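Local coordinates for minor capsid protein (Cafeteriavirus-dependent mavirus, PDB 6G42) that forms the pentameric penton of the mavirus capsid, each subunit built on a single jelly-roll, and probably closes the fivefold vertices of the virus particle, at residues C[35-40]-C[270-275]; C[59-64]-C[293-298]; C[104-109]-C[243-248]. All blocks are in the same frame, centred on the assembly; numbering follows the deposited sequence.

Followed from the N terminus, strand 33-37 comes first, and interaction 1 sets its last residues and the turn that follows (35-40) against 270-275, closing a loop of more than two hundred residues. Strand 49-62 is next; interaction 2 joins 59-64 to 293-298, beyond the close of the first loop, so the two loops cross along the chain. Interaction 3, between 104-109 and 243-248, is nested inside both loops. Interactions 1 and 2 belong to different sheets of the jelly-roll, their nearest atoms about 8 Å apart. Interaction 3 ties the start of helix 106-120 to the loop leading into strand 248-264 and touches interaction 2 directly. All three lie beside the second subunit.

Interaction 1 (C[35-40]-C[270-275]); sequences DIFRSS and FNRFNL
Arg-272 lays its side chain over one face of Phe-37, its partner in a non-hydrogen-bonded antiparallel pair, where the CA atoms stand 4.5 Å apart and both side chains leave the sheet on the same face. Its CB starts close to Ile-36 O and lies 3.7 Å from Phe-37 CD1. CG sits between the backbone N and the carbonyl carbon (chi1 63°), and the next carbon, CD, makes a CH-pi contact over the ring. A bend at chi3 (-77°) then turns NE, which passes near Phe-37 CD1, and the guanidinium comes down nearly flat, with its plane 22° from that of the ring. Arg-272 CZ is 4.1 Å from the centroid of the Phe-37 ring in a cation-pi contact, and Arg-272 NH1 is offset toward the rim, 3.6 Å from Phe-37 CZ. Arginine suits this outer face because its long aliphatic part and flat cation can both cover an aromatic ring.

On the same face, Asn-274 ND2 donates to Asp-35 OD1 (2.8 Å), approaching from above the carboxylate plane, and also bonds Ser-33 OG. Between these pairs the backbones of Ile-36 and Phe-273 exchange two hydrogen bonds, and their apolar side chains point inward: Ile-36 CB lies over one face of the Phe-273 ring, while Ile-36 CD1 meets Leu-275 CD1 at 3.5 Å.

Strand 33-37 thus borders strand 272-281 in one sheet of the jelly-roll. Ile-36 and Phe-273 pack on Leu-11 of strand 8-15, and Phe-273 also on Leu-301 of strand 296-305, in the facing sheet; outside, Phe-37 meets Ile-227 of the second subunit.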
loop_
_atom_site.group_PDB
_atom_site.type_symbol
_atom_site.label_atom_id
_atom_site.label_comp_id
_atom_site.label_asym_id
_atom_site.label_seq_id
_atom_site.Cartn_x
_atom_site.Cartn_y
_atom_site.Cartn_z
ATOM N N ASP C 35 10.338 -27.446 -22.466
ATOM C CA ASP C 35 9.493 -28.226 -23.360
ATOM C C ASP C 35 8.425 -28.920 -22.530
ATOM O O ASP C 35 8.724 -29.835 -21.759
ATOM C CB ASP C 35 10.318 -29.266 -24.128
ATOM C CG ASP C 35 11.288 -28.634 -25.119
ATOM O OD1 ASP C 35 10.919 -27.648 -25.805
ATOM O OD2 ASP C 35 12.425 -29.144 -25.224
ATOM N N ILE C 36 7.185 -28.461 -22.680
ATOM C CA ILE C 36 6.019 -29.168 -22.149
ATOM C C ILE C 36 5.704 -30.279 -23.142
ATOM O O ILE C 36 5.459 -29.998 -24.311
ATOM C CB ILE C 36 4.781 -28.246 -21.990
ATOM C CG1 ILE C 36 4.963 -27.279 -20.810
ATOM C CG2 ILE C 36 3.502 -29.065 -21.798
ATOM C CD1 ILE C 36 5.731 -26.021 -21.146
ATOM N N PHE C 37 5.709 -31.525 -22.671
ATOM C CA PHE C 37 5.468 -32.697 -23.512
ATOM C C PHE C 37 4.626 -33.692 -22.712
ATOM O O PHE C 37 4.994 -34.061 -21.596
ATOM C CB PHE C 37 6.825 -33.291 -23.938
ATOM C CG PHE C 37 6.761 -34.411 -24.966
ATOM C CD1 PHE C 37 5.636 -34.649 -25.774
ATOM C CD2 PHE C 37 7.885 -35.213 -25.162
ATOM C CE1 PHE C 37 5.634 -35.679 -26.711
ATOM C CE2 PHE C 37 7.885 -36.236 -26.101
ATOM C CZ PHE C 37 6.760 -36.470 -26.876
ATOM N N ARG C 38 3.479 -34.080 -23.272
ATOM C CA ARG C 38 2.510 -34.949 -22.587
ATOM C C ARG C 38 2.081 -36.173 -23.402
ATOM O O ARG C 38 2.276 -36.221 -24.615
ATOM C CB ARG C 38 1.285 -34.131 -22.182
ATOM C CG ARG C 38 1.635 -32.943 -21.294
ATOM C CD ARG C 38 0.439 -32.459 -20.496
ATOM N NE ARG C 38 0.043 -33.411 -19.457
ATOM C CZ ARG C 38 0.667 -33.579 -18.291
ATOM N NH1 ARG C 38 1.749 -32.865 -17.974
ATOM N NH2 ARG C 38 0.201 -34.478 -17.429
ATOM N N SER C 39 1.496 -37.157 -22.718
ATOM C CA SER C 39 1.093 -38.423 -23.354
ATOM C C SER C 39 -0.038 -38.210 -24.353
ATOM O O SER C 39 0.123 -38.478 -25.545
ATOM C CB SER C 39 0.670 -39.462 -22.313
ATOM O OG SER C 39 1.746 -39.779 -21.460
ATOM N N SER C 40 -1.166 -37.715 -23.852
ATOM C CA SER C 40 -2.339 -37.418 -24.677
ATOM C C SER C 40 -2.478 -35.908 -24.870
ATOM O O SER C 40 -1.739 -35.122 -24.267
ATOM C CB SER C 40 -3.599 -38.006 -24.040
ATOM O OG SER C 40 -3.763 -37.532 -22.720
ATOM N N PHE C 270 -2.979 -30.010 -30.355
ATOM C CA PHE C 270 -1.550 -30.074 -30.009
ATOM C C PHE C 270 -1.250 -30.914 -28.768
ATOM O O PHE C 270 -2.105 -31.143 -27.910
ATOM C CB PHE C 270 -0.910 -28.677 -29.883
ATOM C CG PHE C 270 -1.415 -27.859 -28.724
ATOM C CD1 PHE C 270 -2.486 -26.994 -28.888
ATOM C CD2 PHE C 270 -0.805 -27.934 -27.475
ATOM C CE1 PHE C 270 -2.957 -26.234 -27.831
ATOM C CE2 PHE C 270 -1.273 -27.177 -26.411
ATOM C CZ PHE C 270 -2.351 -26.325 -26.591
ATOM N N ASN C 271 0.001 -31.352 -28.715
ATOM C CA ASN C 271 0.501 -32.308 -27.729
ATOM C C ASN C 271 1.683 -31.777 -26.899
ATOM O O ASN C 271 1.851 -32.139 -25.731
ATOM C CB ASN C 271 0.932 -33.551 -28.508
ATOM C CG ASN C 271 1.151 -34.756 -27.634
ATOM O OD1 ASN C 271 0.705 -34.812 -26.487
ATOM N ND2 ASN C 271 1.826 -35.749 -28.188
ATOM N N ARG C 272 2.507 -30.941 -27.522
ATOM C CA ARG C 272 3.675 -30.360 -26.892
ATOM C C ARG C 272 3.929 -28.952 -27.420
ATOM O O ARG C 272 3.476 -28.592 -28.511
ATOM C CB ARG C 272 4.901 -31.246 -27.151
ATOM C CG ARG C 272 5.296 -31.390 -28.612
ATOM C CD ARG C 272 6.274 -32.533 -28.832
ATOM N NE ARG C 272 7.641 -32.200 -28.432
ATOM C CZ ARG C 272 8.695 -33.007 -28.576
ATOM N NH1 ARG C 272 8.563 -34.223 -29.109
ATOM N NH2 ARG C 272 9.898 -32.597 -28.179
ATOM N N PHE C 273 4.652 -28.165 -26.629
ATOM C CA PHE C 273 5.090 -26.830 -27.040
ATOM C C PHE C 273 6.255 -26.348 -26.188
ATOM O O PHE C 273 6.556 -26.921 -25.144
ATOM C CB PHE C 273 3.933 -25.817 -26.994
ATOM C CG PHE C 273 3.283 -25.682 -25.641
ATOM C CD1 PHE C 273 2.265 -26.548 -25.255
ATOM C CD2 PHE C 273 3.669 -24.675 -24.763
ATOM C CE1 PHE C 273 1.655 -26.426 -24.017
ATOM C CE2 PHE C 273 3.063 -24.547 -23.523
ATOM C CZ PHE C 273 2.055 -25.426 -23.149
ATOM N N ASN C 274 6.896 -25.287 -26.665
ATOM C CA ASN C 274 8.039 -24.671 -26.007
ATOM C C ASN C 274 7.620 -23.356 -25.347
ATOM O O ASN C 274 6.790 -22.621 -25.885
ATOM C CB ASN C 274 9.138 -24.399 -27.030
ATOM C CG ASN C 274 10.429 -23.941 -26.386
ATOM O OD1 ASN C 274 10.743 -22.746 -26.376
ATOM N ND2 ASN C 274 11.178 -24.885 -25.824
ATOM N N LEU C 275 8.193 -23.083 -24.177
ATOM C CA LEU C 275 8.101 -21.773 -23.529
ATOM C C LEU C 275 9.516 -21.316 -23.216
ATOM O O LEU C 275 10.339 -22.116 -22.760
ATOM C CB LEU C 275 7.304 -21.843 -22.225
ATOM C CG LEU C 275 5.840 -22.264 -22.316
ATOM C CD1 LEU C 275 5.269 -22.508 -20.932
ATOM C CD2 LEU C 275 5.024 -21.213 -23.038
#

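Interaction 2 (C[59-64]-C[293-298]); sequences HKIRLP and PQTVIQ
An antiparallel beta bridge between His-59 and Val-296 marks the place where two neighbouring strands of a jelly-roll sheet part company. Strand 296-305 lies between 8-15 and 49-62 in a four-stranded antiparallel sheet, and His-59 is the last residue of 49-62 to pair with it before the chain turns a corner at Lys-60. There Lys-60 and Ile-61 both face Asn-249 of the adjoining strand 248-264, forming a G1 beta bulge. Lys-60 holds the first bulge position with a positive phi (64°), a conformation more often taken by glycine.

His-59 and Val-296 are a hydrogen-bonded pair: His-59 N donates to Val-296 O (2.8 Å), and Val-296 N returns a bond to His-59 O (2.9 Å). Beyond the bridge a side chain takes over from the backbone: Lys-60 O is met by Thr-295, which links the two chains one residue further on. Threonine fits because its two branches serve two surroundings, a polar one for the hydroxyl and an apolar one for the methyl, where Thr-295 CG2 packs on Ile-61 CG2 at 4.0 Å.

The longer side chains serve the assembly. The extended chain of Lys-60 runs past Gln-294 O, with Lys-60 CG over one face of the His-59 ring. Its NZ ends at Asp-165 and Phe-197 O of the second subunit, and Gln-294 NE2 bonds Asp-160 of that subunit, whereas His-59 ND1 is held within the chain by Ser-250. Thr-295 OG1, anti to its own carbonyl carbon (chi1 -61°), accepts from Leu-292 N and donates to Lys-60 O at 2.7 Å, in the carbonyl plane.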
loop_
_atom_site.group_PDB
_atom_site.type_symbol
_atom_site.label_atom_id
_atom_site.label_comp_id
_atom_site.label_asym_id
_atom_site.label_seq_id
_atom_site.Cartn_x
_atom_site.Cartn_y
_atom_site.Cartn_z
ATOM N N HIS C 59 13.185 -17.324 -9.577
ATOM C CA HIS C 59 13.857 -17.367 -8.282
ATOM C C HIS C 59 15.358 -17.572 -8.379
ATOM O O HIS C 59 15.814 -18.617 -8.815
ATOM C CB HIS C 59 13.241 -18.473 -7.438
ATOM C CG HIS C 59 13.608 -18.402 -5.998
ATOM N ND1 HIS C 59 13.581 -17.228 -5.281
ATOM C CD2 HIS C 59 13.999 -19.366 -5.134
ATOM C CE1 HIS C 59 13.945 -17.470 -4.036
ATOM N NE2 HIS C 59 14.199 -18.761 -3.920
ATOM N N LYS C 60 16.103 -16.570 -7.906
ATOM C CA LYS C 60 17.563 -16.508 -7.995
ATOM C C LYS C 60 18.072 -16.436 -9.438
ATOM O O LYS C 60 18.579 -17.413 -10.012
ATOM C CB LYS C 60 18.237 -17.623 -7.199
ATOM C CG LYS C 60 17.678 -17.723 -5.798
ATOM C CD LYS C 60 18.454 -18.696 -4.948
ATOM C CE LYS C 60 17.675 -19.010 -3.691
ATOM N NZ LYS C 60 18.495 -19.833 -2.773
ATOM N N ILE C 61 17.914 -15.237 -9.992
ATOM C CA ILE C 61 18.442 -14.861 -11.300
ATOM C C ILE C 61 19.271 -13.594 -11.160
ATOM O O ILE C 61 19.257 -12.956 -10.104
ATOM C CB ILE C 61 17.314 -14.581 -12.301
ATOM C CG1 ILE C 61 16.445 -13.414 -11.814
ATOM C CG2 ILE C 61 16.472 -15.831 -12.498
ATOM C CD1 ILE C 61 15.585 -12.833 -12.897
ATOM N N ARG C 62 19.970 -13.227 -12.233
ATOM C CA ARG C 62 20.761 -11.992 -12.273
ATOM C C ARG C 62 20.276 -11.089 -13.398
ATOM O O ARG C 62 19.958 -11.567 -14.485
ATOM C CB ARG C 62 22.243 -12.305 -12.462
ATOM C CG ARG C 62 23.146 -11.230 -11.893
ATOM C CD ARG C 62 24.568 -11.347 -12.394
ATOM N NE ARG C 62 25.458 -10.423 -11.691
ATOM C CZ ARG C 62 26.721 -10.165 -12.035
ATOM N NH1 ARG C 62 27.282 -10.757 -13.093
ATOM N NH2 ARG C 62 27.436 -9.299 -11.316
ATOM N N LEU C 63 20.219 -9.787 -13.131
ATOM C CA LEU C 63 19.804 -8.802 -14.127
ATOM C C LEU C 63 20.763 -7.610 -14.141
ATOM O O LEU C 63 21.274 -7.215 -13.092
ATOM C CB LEU C 63 18.382 -8.323 -13.845
ATOM C CG LEU C 63 17.240 -9.332 -14.015
ATOM C CD1 LEU C 63 15.933 -8.718 -13.532
ATOM C CD2 LEU C 63 17.095 -9.806 -15.455
ATOM N N PRO C 64 21.018 -7.038 -15.335
ATOM C CA PRO C 64 21.862 -5.848 -15.399
ATOM C C PRO C 64 21.156 -4.591 -14.912
ATOM O O PRO C 64 19.933 -4.469 -15.038
ATOM C CB PRO C 64 22.208 -5.737 -16.884
ATOM C CG PRO C 64 21.102 -6.435 -17.595
ATOM C CD PRO C 64 20.679 -7.545 -16.679
ATOM N N PRO C 293 23.435 -21.448 -11.542
ATOM C CA PRO C 293 23.361 -22.784 -10.937
ATOM C C PRO C 293 22.245 -22.946 -9.886
ATOM O O PRO C 293 21.702 -24.046 -9.733
ATOM C CB PRO C 293 24.742 -22.949 -10.292
ATOM C CG PRO C 293 25.633 -22.087 -11.101
ATOM C CD PRO C 293 24.801 -20.899 -11.480
ATOM N N GLN C 294 21.894 -21.843 -9.219
ATOM C CA GLN C 294 20.946 -21.826 -8.100
ATOM C C GLN C 294 19.511 -21.451 -8.512
ATOM O O GLN C 294 18.624 -21.389 -7.668
ATOM C CB GLN C 294 21.441 -20.841 -7.031
ATOM C CG GLN C 294 22.903 -21.028 -6.614
ATOM C CD GLN C 294 23.908 -20.304 -7.509
ATOM O OE1 GLN C 294 23.576 -19.862 -8.607
ATOM N NE2 GLN C 294 25.146 -20.186 -7.038
ATOM N N THR C 295 19.288 -21.219 -9.802
ATOM C CA THR C 295 18.007 -20.737 -10.309
ATOM C C THR C 295 16.918 -21.798 -10.207
ATOM O O THR C 295 17.100 -22.929 -10.652
ATOM C CB THR C 295 18.120 -20.292 -11.790
ATOM O OG1 THR C 295 19.066 -19.217 -11.902
ATOM C CG2 THR C 295 16.769 -19.829 -12.348
ATOM N N VAL C 296 15.796 -21.415 -9.609
ATOM C CA VAL C 296 14.557 -22.178 -9.702
ATOM C C VAL C 296 13.535 -21.294 -10.391
ATOM O O VAL C 296 13.444 -20.103 -10.108
ATOM C CB VAL C 296 14.026 -22.631 -8.331
ATOM C CG1 VAL C 296 12.723 -23.418 -8.484
ATOM C CG2 VAL C 296 15.074 -23.481 -7.629
ATOM N N ILE C 297 12.784 -21.891 -11.309
ATOM C CA ILE C 297 11.784 -21.175 -12.085
ATOM C C ILE C 297 10.467 -21.940 -12.016
ATOM O O ILE C 297 10.441 -23.137 -12.260
ATOM C CB ILE C 297 12.293 -20.920 -13.519
ATOM C CG1 ILE C 297 13.318 -19.785 -13.453
ATOM C CG2 ILE C 297 11.157 -20.541 -14.462
ATOM C CD1 ILE C 297 14.119 -19.560 -14.700
ATOM N N GLN C 298 9.401 -21.239 -11.634
ATOM C CA GLN C 298 8.057 -21.811 -11.531
ATOM C C GLN C 298 7.133 -21.069 -12.481
ATOM O O GLN C 298 7.393 -19.922 -12.852
ATOM C CB GLN C 298 7.527 -21.721 -10.106
ATOM C CG GLN C 298 8.181 -22.692 -9.136
ATOM C CD GLN C 298 7.961 -22.320 -7.676
ATOM O OE1 GLN C 298 7.203 -21.399 -7.359
ATOM N NE2 GLN C 298 8.630 -23.033 -6.776
#

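Interaction 3 (C[104-109]-C[243-248]); sequences YDYVDV and QNNQDY
Asn-245 fits its amide against the first turn of helix 106-120, where it meets Asp-105 and Tyr-106 together. Asn-245 OD1 accepts from Tyr-106 N at 2.8 Å in a nearly straight bond (171° at the hydrogen), using an N-H that has no carbonyl of the helix's own to pair with. Asn-245 ND2 donates to Asp-105 OD1 at 3.2 Å, meeting it from above the carboxylate plane, 60° out of it. Asparagine suits the site because one amide both gives and takes.

Asp-105 is the N-cap. With CG anti to the backbone N (chi1 -166°), its OD1 also accepts from Val-107 N at 2.8 Å, and the two donors arrive from opposite faces of the carboxylate. A negative charge at the helix start is probably favoured by the helix dipole.

The other end of the contact is looser, with no hydrogen bond across it. Asp-247 CB rests 3.5 Å from Tyr-104 O and comes near the edge of the Tyr-104 ring; its carboxylate turns to Arg-62 in a salt bridge. Arg-62 in turn makes a cation-pi contact with Tyr-104, so one arginine links the two residues.

The Tyr-106 ring and the Asn-245 amide run in opposite directions, with Tyr-106 CD2 close to Asn-245 OD1; Tyr-106, Val-107 and Asn-245 all touch Phe-135 of strand 132-136. The contact thus joins helix 106-120, with that strand beside it, to the loop between jelly-roll strands 236-239 and 248-264.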
loop_
_atom_site.group_PDB
_atom_site.type_symbol
_atom_site.label_atom_id
_atom_site.label_comp_id
_atom_site.label_asym_id
_atom_site.label_seq_id
_atom_site.Cartn_x
_atom_site.Cartn_y
_atom_site.Cartn_z
ATOM N N TYR C 104 26.526 -3.960 -13.580
ATOM C CA TYR C 104 25.692 -4.650 -12.584
ATOM C C TYR C 104 25.668 -4.013 -11.184
ATOM O O TYR C 104 25.190 -4.626 -10.229
ATOM C CB TYR C 104 26.134 -6.120 -12.506
ATOM C CG TYR C 104 25.838 -6.893 -13.775
ATOM C CD1 TYR C 104 26.703 -6.844 -14.872
ATOM C CD2 TYR C 104 24.676 -7.661 -13.890
ATOM C CE1 TYR C 104 26.420 -7.541 -16.040
ATOM C CE2 TYR C 104 24.385 -8.359 -15.055
ATOM C CZ TYR C 104 25.260 -8.300 -16.125
ATOM O OH TYR C 104 24.960 -8.995 -17.278
ATOM N N ASP C 105 26.130 -2.771 -11.073
ATOM C CA ASP C 105 26.262 -2.095 -9.782
ATOM C C ASP C 105 26.288 -0.578 -10.002
ATOM O O ASP C 105 27.119 -0.072 -10.756
ATOM C CB ASP C 105 27.546 -2.562 -9.086
ATOM C CG ASP C 105 27.607 -2.173 -7.617
ATOM O OD1 ASP C 105 27.209 -1.042 -7.250
ATOM O OD2 ASP C 105 28.078 -3.007 -6.819
ATOM N N TYR C 106 25.390 0.145 -9.331
ATOM C CA TYR C 106 25.322 1.609 -9.463
ATOM C C TYR C 106 26.483 2.345 -8.798
ATOM O O TYR C 106 26.689 3.529 -9.075
ATOM C CB TYR C 106 23.971 2.159 -8.966
ATOM C CG TYR C 106 22.814 1.773 -9.873
ATOM C CD1 TYR C 106 22.787 2.170 -11.216
ATOM C CD2 TYR C 106 21.761 0.998 -9.403
ATOM C CE1 TYR C 106 21.748 1.801 -12.053
ATOM C CE2 TYR C 106 20.718 0.634 -10.237
ATOM C CZ TYR C 106 20.715 1.040 -11.555
ATOM O OH TYR C 106 19.680 0.665 -12.378
ATOM N N VAL C 107 27.232 1.653 -7.936
ATOM C CA VAL C 107 28.492 2.184 -7.393
ATOM C C VAL C 107 29.481 2.387 -8.542
ATOM O O VAL C 107 30.090 3.456 -8.648
ATOM C CB VAL C 107 29.116 1.271 -6.306
ATOM C CG1 VAL C 107 30.456 1.819 -5.830
ATOM C CG2 VAL C 107 28.179 1.124 -5.110
ATOM N N ASP C 108 29.614 1.366 -9.394
ATOM C CA ASP C 108 30.498 1.413 -10.571
ATOM C C ASP C 108 30.109 2.499 -11.572
ATOM O O ASP C 108 30.980 3.092 -12.213
ATOM C CB ASP C 108 30.527 0.058 -11.296
ATOM C CG ASP C 108 31.196 -1.042 -10.480
ATOM O OD1 ASP C 108 32.142 -0.755 -9.713
ATOM O OD2 ASP C 108 30.779 -2.208 -10.627
ATOM N N VAL C 109 28.808 2.744 -11.719
ATOM C CA VAL C 109 28.320 3.836 -12.566
ATOM C C VAL C 109 28.792 5.175 -11.989
ATOM O O VAL C 109 29.193 6.069 -12.732
ATOM C CB VAL C 109 26.780 3.782 -12.739
ATOM C CG1 VAL C 109 26.239 5.021 -13.445
ATOM C CG2 VAL C 109 26.388 2.543 -13.529
ATOM N N GLN C 243 14.207 -1.289 -8.239
ATOM C CA GLN C 243 13.861 -0.691 -6.937
ATOM C C GLN C 243 15.075 -0.208 -6.135
ATOM O O GLN C 243 14.975 0.748 -5.366
ATOM C CB GLN C 243 13.102 -1.714 -6.086
ATOM C CG GLN C 243 11.773 -2.178 -6.674
ATOM C CD GLN C 243 10.639 -1.177 -6.515
ATOM O OE1 GLN C 243 10.725 -0.232 -5.723
ATOM N NE2 GLN C 243 9.555 -1.389 -7.265
ATOM N N ASN C 244 16.205 -0.886 -6.311
ATOM C CA ASN C 244 17.397 -0.685 -5.485
ATOM C C ASN C 244 18.657 -1.111 -6.260
ATOM O O ASN C 244 18.605 -1.295 -7.475
ATOM C CB ASN C 244 17.234 -1.480 -4.184
ATOM C CG ASN C 244 17.092 -2.970 -4.423
ATOM O OD1 ASN C 244 17.047 -3.431 -5.564
ATOM N ND2 ASN C 244 17.004 -3.732 -3.344
ATOM N N ASN C 245 19.776 -1.281 -5.563
ATOM C CA ASN C 245 21.042 -1.651 -6.197
ATOM C C ASN C 245 21.316 -3.167 -6.154
ATOM O O ASN C 245 22.444 -3.595 -5.908
ATOM C CB ASN C 245 22.173 -0.873 -5.524
ATOM C CG ASN C 245 23.492 -1.009 -6.255
ATOM O OD1 ASN C 245 23.547 -0.923 -7.481
ATOM N ND2 ASN C 245 24.562 -1.238 -5.505
ATOM N N GLN C 246 20.285 -3.972 -6.407
ATOM C CA GLN C 246 20.409 -5.425 -6.382
ATOM C C GLN C 246 20.389 -5.981 -7.799
ATOM O O GLN C 246 19.366 -5.905 -8.481
ATOM C CB GLN C 246 19.273 -6.057 -5.579
ATOM C CG GLN C 246 19.467 -6.058 -4.076
ATOM C CD GLN C 246 18.493 -7.003 -3.383
ATOM O OE1 GLN C 246 17.303 -6.693 -3.239
ATOM N NE2 GLN C 246 18.985 -8.167 -2.961
ATOM N N ASP C 247 21.525 -6.524 -8.234
ATOM C CA ASP C 247 21.602 -7.278 -9.494
ATOM C C ASP C 247 20.953 -8.662 -9.382
ATOM O O ASP C 247 20.347 -9.137 -10.348
ATOM C CB ASP C 247 23.033 -7.362 -10.069
ATOM C CG ASP C 247 24.100 -7.745 -9.038
ATOM O OD1 ASP C 247 23.961 -7.414 -7.838
ATOM O OD2 ASP C 247 25.116 -8.346 -9.450
ATOM N N TYR C 248 21.068 -9.299 -8.217
ATOM C CA TYR C 248 20.440 -10.602 -7.986
ATOM C C TYR C 248 19.024 -10.430 -7.435
ATOM O O TYR C 248 18.826 -9.765 -6.418
ATOM C CB TYR C 248 21.279 -11.449 -7.037
ATOM C CG TYR C 248 22.611 -11.855 -7.616
ATOM C CD1 TYR C 248 23.693 -10.981 -7.579
ATOM C CD2 TYR C 248 22.797 -13.116 -8.198
ATOM C CE1 TYR C 248 24.924 -11.341 -8.103
ATOM C CE2 TYR C 248 24.028 -13.486 -8.729
ATOM C CZ TYR C 248 25.092 -12.592 -8.678
ATOM O OH TYR C 248 26.328 -12.918 -9.195
#